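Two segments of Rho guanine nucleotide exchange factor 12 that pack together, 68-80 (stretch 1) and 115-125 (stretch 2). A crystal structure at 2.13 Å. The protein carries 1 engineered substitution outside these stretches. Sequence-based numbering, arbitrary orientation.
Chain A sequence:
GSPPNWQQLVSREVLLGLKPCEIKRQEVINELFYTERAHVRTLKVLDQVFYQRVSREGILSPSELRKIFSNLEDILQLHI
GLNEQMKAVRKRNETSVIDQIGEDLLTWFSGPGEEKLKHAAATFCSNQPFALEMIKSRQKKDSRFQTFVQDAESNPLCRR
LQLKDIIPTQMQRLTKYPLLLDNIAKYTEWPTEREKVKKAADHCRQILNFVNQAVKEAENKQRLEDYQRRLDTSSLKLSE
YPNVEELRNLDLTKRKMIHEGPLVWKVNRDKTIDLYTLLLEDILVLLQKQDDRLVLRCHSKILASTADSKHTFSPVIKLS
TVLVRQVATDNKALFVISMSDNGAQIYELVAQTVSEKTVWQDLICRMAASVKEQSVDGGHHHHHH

Stretch 1 (68-80) IFSNLEDILQLHI
Stretch 2 (115-125) EKLKHAAATFC

Stretch 1 closes one helix at Ile 68 and Phe 69, turns, and enters a second helix at Leu 72 that runs on past Ile 80. The turn is type II' from Phe 69 to Leu 72, closed by Leu 72 N to Phe 69 O at 2.8 Å. Ser 70 leaves helical geometry with phi/psi 40/-119. Asn 71 (-101/33) takes the N-cap position, but its side chain makes no capping bond. Stretch 2 is helical throughout. Helices 72-80 and 115-125 run roughly antiparallel, at 143° between their N-to-C directions, and their axes approach to 9.4 Å. CA atoms pair Asn 71 with Phe 124 (5.7 Å), Ile 75 with Ala 120 (6.2 Å) and Leu 78 with Leu 117 (7.4 Å).

Asn 71 (chi1 p, chi2 -23°) points toward stretch 2 and spends its amide there. Its ND2 donates to Ala 120 O at 2.9 Å, the one hydrogen bond across the contact. That carbonyl also accepts from Phe 124 N within its own helix, at 3.0 Å. Asn 71 OD1 lies 3.0 Å from Phe 124 N, but the angle is too poor for a hydrogen bond.

Phe 124 (chi1 t, chi2 76°) has the largest area covered. Ile 75 (chi1 p, chi2 t) places CD1 over one ring face, 3.7 Å from the Phe 124 ring centroid and 12° off the normal, a CH-pi contact. Phe 69 O sits at the ring edge, 3.9 Å from Phe 124 CE1. Ile 75 CG2 meets Ala 120 CB at 4.1 Å; the short alanine side chain points toward stretch 1.

Leu 78 (t, t) extends the apolar contact. Its CD2 lies 4.0 Å from CD1 of Leu 117 (t, p), and its CD1 lies 3.8 Å from CG of Lys 116, whose aliphatic chain supplies the contact.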

# COMPACT_ATOMS: atom_id res chain seq x y z
N ILE A 68 0.45 -14.18 -2.19
CA ILE A 68 0.85 -13.55 -3.49
C ILE A 68 -0.35 -12.83 -4.20
O ILE A 68 -0.25 -11.65 -4.52
CB ILE A 68 1.55 -14.54 -4.40
CG1 ILE A 68 2.92 -14.92 -3.75
CG2 ILE A 68 1.76 -13.95 -5.78
CD1 ILE A 68 3.67 -15.91 -4.51
N PHE A 69 -1.48 -13.53 -4.24
CA PHE A 69 -2.68 -13.16 -4.99
C PHE A 69 -3.90 -12.71 -4.20
O PHE A 69 -4.85 -12.17 -4.78
CB PHE A 69 -3.13 -14.40 -5.82
CG PHE A 69 -2.11 -14.83 -6.83
CD1 PHE A 69 -1.81 -14.00 -7.94
CD2 PHE A 69 -1.46 -16.08 -6.71
CE1 PHE A 69 -0.82 -14.39 -8.88
CE2 PHE A 69 -0.47 -16.49 -7.63
CZ PHE A 69 -0.17 -15.66 -8.74
N SER A 70 -3.92 -13.03 -2.91
CA SER A 70 -4.97 -12.61 -1.98
C SER A 70 -6.33 -12.70 -2.61
O SER A 70 -6.82 -13.82 -3.05
CB SER A 70 -4.62 -11.24 -1.37
OG SER A 70 -4.60 -10.17 -2.36
N ASN A 71 -6.96 -11.55 -2.70
CA ASN A 71 -8.36 -11.45 -3.16
C ASN A 71 -8.45 -11.00 -4.60
O ASN A 71 -9.40 -10.38 -4.95
CB ASN A 71 -9.18 -10.54 -2.27
CG ASN A 71 -8.79 -9.10 -2.42
OD1 ASN A 71 -7.69 -8.82 -2.83
ND2 ASN A 71 -9.74 -8.19 -2.24
N LEU A 72 -7.47 -11.39 -5.43
CA LEU A 72 -7.57 -11.27 -6.88
C LEU A 72 -8.95 -11.72 -7.46
O LEU A 72 -9.54 -11.03 -8.28
CB LEU A 72 -6.49 -12.12 -7.63
CG LEU A 72 -6.56 -11.94 -9.15
CD1 LEU A 72 -6.37 -10.44 -9.56
CD2 LEU A 72 -5.45 -12.77 -9.81
N GLU A 73 -9.45 -12.83 -7.00
CA GLU A 73 -10.75 -13.38 -7.47
C GLU A 73 -11.89 -12.30 -7.27
O GLU A 73 -12.71 -12.08 -8.15
CB GLU A 73 -11.08 -14.61 -6.66
CG GLU A 73 -12.23 -15.51 -7.09
CD GLU A 73 -12.45 -16.65 -6.08
OE1 GLU A 73 -13.58 -16.86 -5.57
OE2 GLU A 73 -11.48 -17.37 -5.75
N ASP A 74 -11.89 -11.59 -6.14
CA ASP A 74 -12.97 -10.63 -5.89
C ASP A 74 -12.74 -9.32 -6.60
O ASP A 74 -13.68 -8.69 -7.02
CB ASP A 74 -13.20 -10.33 -4.41
CG ASP A 74 -13.21 -11.54 -3.54
OD1 ASP A 74 -13.77 -12.70 -3.86
OD2 ASP A 74 -12.73 -11.36 -2.42
N ILE A 75 -11.52 -8.88 -6.77
CA ILE A 75 -11.37 -7.61 -7.51
C ILE A 75 -11.68 -7.90 -8.97
O ILE A 75 -12.27 -7.09 -9.67
CB ILE A 75 -10.03 -6.87 -7.34
CG1 ILE A 75 -8.86 -7.78 -7.49
CG2 ILE A 75 -9.91 -6.11 -5.92
CD1 ILE A 75 -7.69 -7.04 -7.97
N LEU A 76 -11.31 -9.07 -9.43
CA LEU A 76 -11.75 -9.52 -10.73
C LEU A 76 -13.26 -9.47 -10.93
O LEU A 76 -13.69 -8.85 -11.91
CB LEU A 76 -11.19 -10.87 -11.10
CG LEU A 76 -11.61 -11.49 -12.43
CD1 LEU A 76 -11.19 -10.67 -13.65
CD2 LEU A 76 -11.04 -12.90 -12.54
N GLN A 77 -14.04 -10.20 -10.11
CA GLN A 77 -15.52 -10.28 -10.25
C GLN A 77 -16.13 -8.86 -10.09
O GLN A 77 -17.03 -8.50 -10.78
CB GLN A 77 -16.13 -11.25 -9.23
CG GLN A 77 -16.46 -12.71 -9.73
CD GLN A 77 -16.32 -12.91 -11.26
OE1 GLN A 77 -17.18 -12.45 -12.03
NE2 GLN A 77 -15.24 -13.57 -11.69
N LEU A 78 -15.57 -8.04 -9.22
CA LEU A 78 -16.04 -6.70 -9.03
C LEU A 78 -15.98 -5.82 -10.29
O LEU A 78 -17.00 -5.23 -10.71
CB LEU A 78 -15.27 -6.05 -7.88
CG LEU A 78 -15.69 -4.65 -7.49
CD1 LEU A 78 -15.28 -4.35 -6.12
CD2 LEU A 78 -15.15 -3.61 -8.44
N HIS A 79 -14.83 -5.83 -10.93
CA HIS A 79 -14.57 -5.06 -12.15
C HIS A 79 -15.26 -5.65 -13.38
O HIS A 79 -15.77 -4.88 -14.23
CB HIS A 79 -13.08 -4.88 -12.34
CG HIS A 79 -12.48 -3.87 -11.41
ND1 HIS A 79 -12.61 -2.51 -11.57
CD2 HIS A 79 -11.72 -4.04 -10.30
CE1 HIS A 79 -11.99 -1.88 -10.60
NE2 HIS A 79 -11.42 -2.78 -9.82
N ILE A 80 -15.40 -6.97 -13.47
CA ILE A 80 -16.31 -7.53 -14.48
C ILE A 80 -17.79 -7.05 -14.26
O ILE A 80 -18.45 -6.64 -15.22
CB ILE A 80 -16.27 -9.04 -14.49
CG1 ILE A 80 -14.97 -9.55 -15.09
CG2 ILE A 80 -17.48 -9.67 -15.29
CD1 ILE A 80 -14.68 -11.01 -14.78
N GLU A 115 -18.70 0.63 -0.53
CA GLU A 115 -18.18 -0.30 0.50
C GLU A 115 -17.53 -1.52 -0.13
O GLU A 115 -16.50 -1.98 0.32
CB GLU A 115 -19.28 -0.76 1.47
CG GLU A 115 -20.03 0.38 2.14
CD GLU A 115 -19.25 0.98 3.30
OE1 GLU A 115 -18.25 0.38 3.75
OE2 GLU A 115 -19.66 2.06 3.77
N LYS A 116 -18.15 -2.09 -1.14
CA LYS A 116 -17.62 -3.25 -1.77
C LYS A 116 -16.25 -2.92 -2.45
O LYS A 116 -15.32 -3.63 -2.26
CB LYS A 116 -18.62 -3.82 -2.75
CG LYS A 116 -18.06 -4.99 -3.54
CD LYS A 116 -19.17 -5.73 -4.32
CE LYS A 116 -18.72 -7.12 -4.83
NZ LYS A 116 -19.21 -8.26 -3.92
N LEU A 117 -16.15 -1.81 -3.19
CA LEU A 117 -14.94 -1.47 -3.90
C LEU A 117 -13.86 -1.10 -2.95
O LEU A 117 -12.79 -1.61 -3.10
CB LEU A 117 -15.17 -0.33 -4.94
CG LEU A 117 -14.00 0.26 -5.70
CD1 LEU A 117 -13.24 -0.84 -6.36
CD2 LEU A 117 -14.47 1.32 -6.76
N LYS A 118 -14.14 -0.24 -1.97
CA LYS A 118 -13.08 0.20 -1.07
C LYS A 118 -12.54 -0.98 -0.25
O LYS A 118 -11.36 -1.14 -0.17
CB LYS A 118 -13.49 1.41 -0.22
CG LYS A 118 -14.04 1.18 1.18
CD LYS A 118 -14.78 2.45 1.67
CE LYS A 118 -14.82 2.63 3.19
NZ LYS A 118 -15.45 3.93 3.59
N HIS A 119 -13.40 -1.86 0.27
CA HIS A 119 -12.86 -3.03 1.01
C HIS A 119 -12.12 -4.03 0.18
O HIS A 119 -11.13 -4.58 0.60
CB HIS A 119 -13.93 -3.71 1.83
CG HIS A 119 -14.33 -2.92 3.02
ND1 HIS A 119 -13.93 -3.23 4.29
CD2 HIS A 119 -15.14 -1.85 3.15
CE1 HIS A 119 -14.46 -2.38 5.15
NE2 HIS A 119 -15.20 -1.54 4.47
N ALA A 120 -12.54 -4.21 -1.05
CA ALA A 120 -11.88 -5.22 -1.86
C ALA A 120 -10.55 -4.67 -2.34
O ALA A 120 -9.51 -5.33 -2.23
CB ALA A 120 -12.73 -5.64 -3.01
N ALA A 121 -10.57 -3.45 -2.85
CA ALA A 121 -9.32 -2.85 -3.28
C ALA A 121 -8.34 -2.64 -2.12
O ALA A 121 -7.09 -2.60 -2.33
CB ALA A 121 -9.57 -1.50 -3.97
N ALA A 122 -8.86 -2.42 -0.93
CA ALA A 122 -7.98 -2.13 0.25
C ALA A 122 -7.22 -3.40 0.61
O ALA A 122 -6.04 -3.35 0.98
CB ALA A 122 -8.79 -1.65 1.50
N THR A 123 -7.92 -4.52 0.49
CA THR A 123 -7.33 -5.84 0.77
C THR A 123 -6.28 -6.21 -0.31
O THR A 123 -5.11 -6.49 0.02
CB THR A 123 -8.43 -6.88 0.86
OG1 THR A 123 -9.22 -6.63 2.04
CG2 THR A 123 -7.89 -8.27 1.04
N PHE A 124 -6.69 -6.22 -1.59
CA PHE A 124 -5.72 -6.42 -2.66
C PHE A 124 -4.53 -5.46 -2.57
O PHE A 124 -3.40 -5.89 -2.48
CB PHE A 124 -6.31 -6.37 -4.04
CG PHE A 124 -5.37 -6.83 -5.10
CD1 PHE A 124 -5.13 -8.15 -5.26
CD2 PHE A 124 -4.78 -5.96 -5.97
CE1 PHE A 124 -4.26 -8.61 -6.22
CE2 PHE A 124 -3.92 -6.42 -6.94
CZ PHE A 124 -3.68 -7.73 -7.07
N CYS A 125 -4.78 -4.18 -2.55
CA CYS A 125 -3.71 -3.24 -2.70
C CYS A 125 -2.77 -3.11 -1.48
O CYS A 125 -1.60 -2.80 -1.64
CB CYS A 125 -4.28 -1.83 -3.04
SG CYS A 125 -5.26 -1.69 -4.56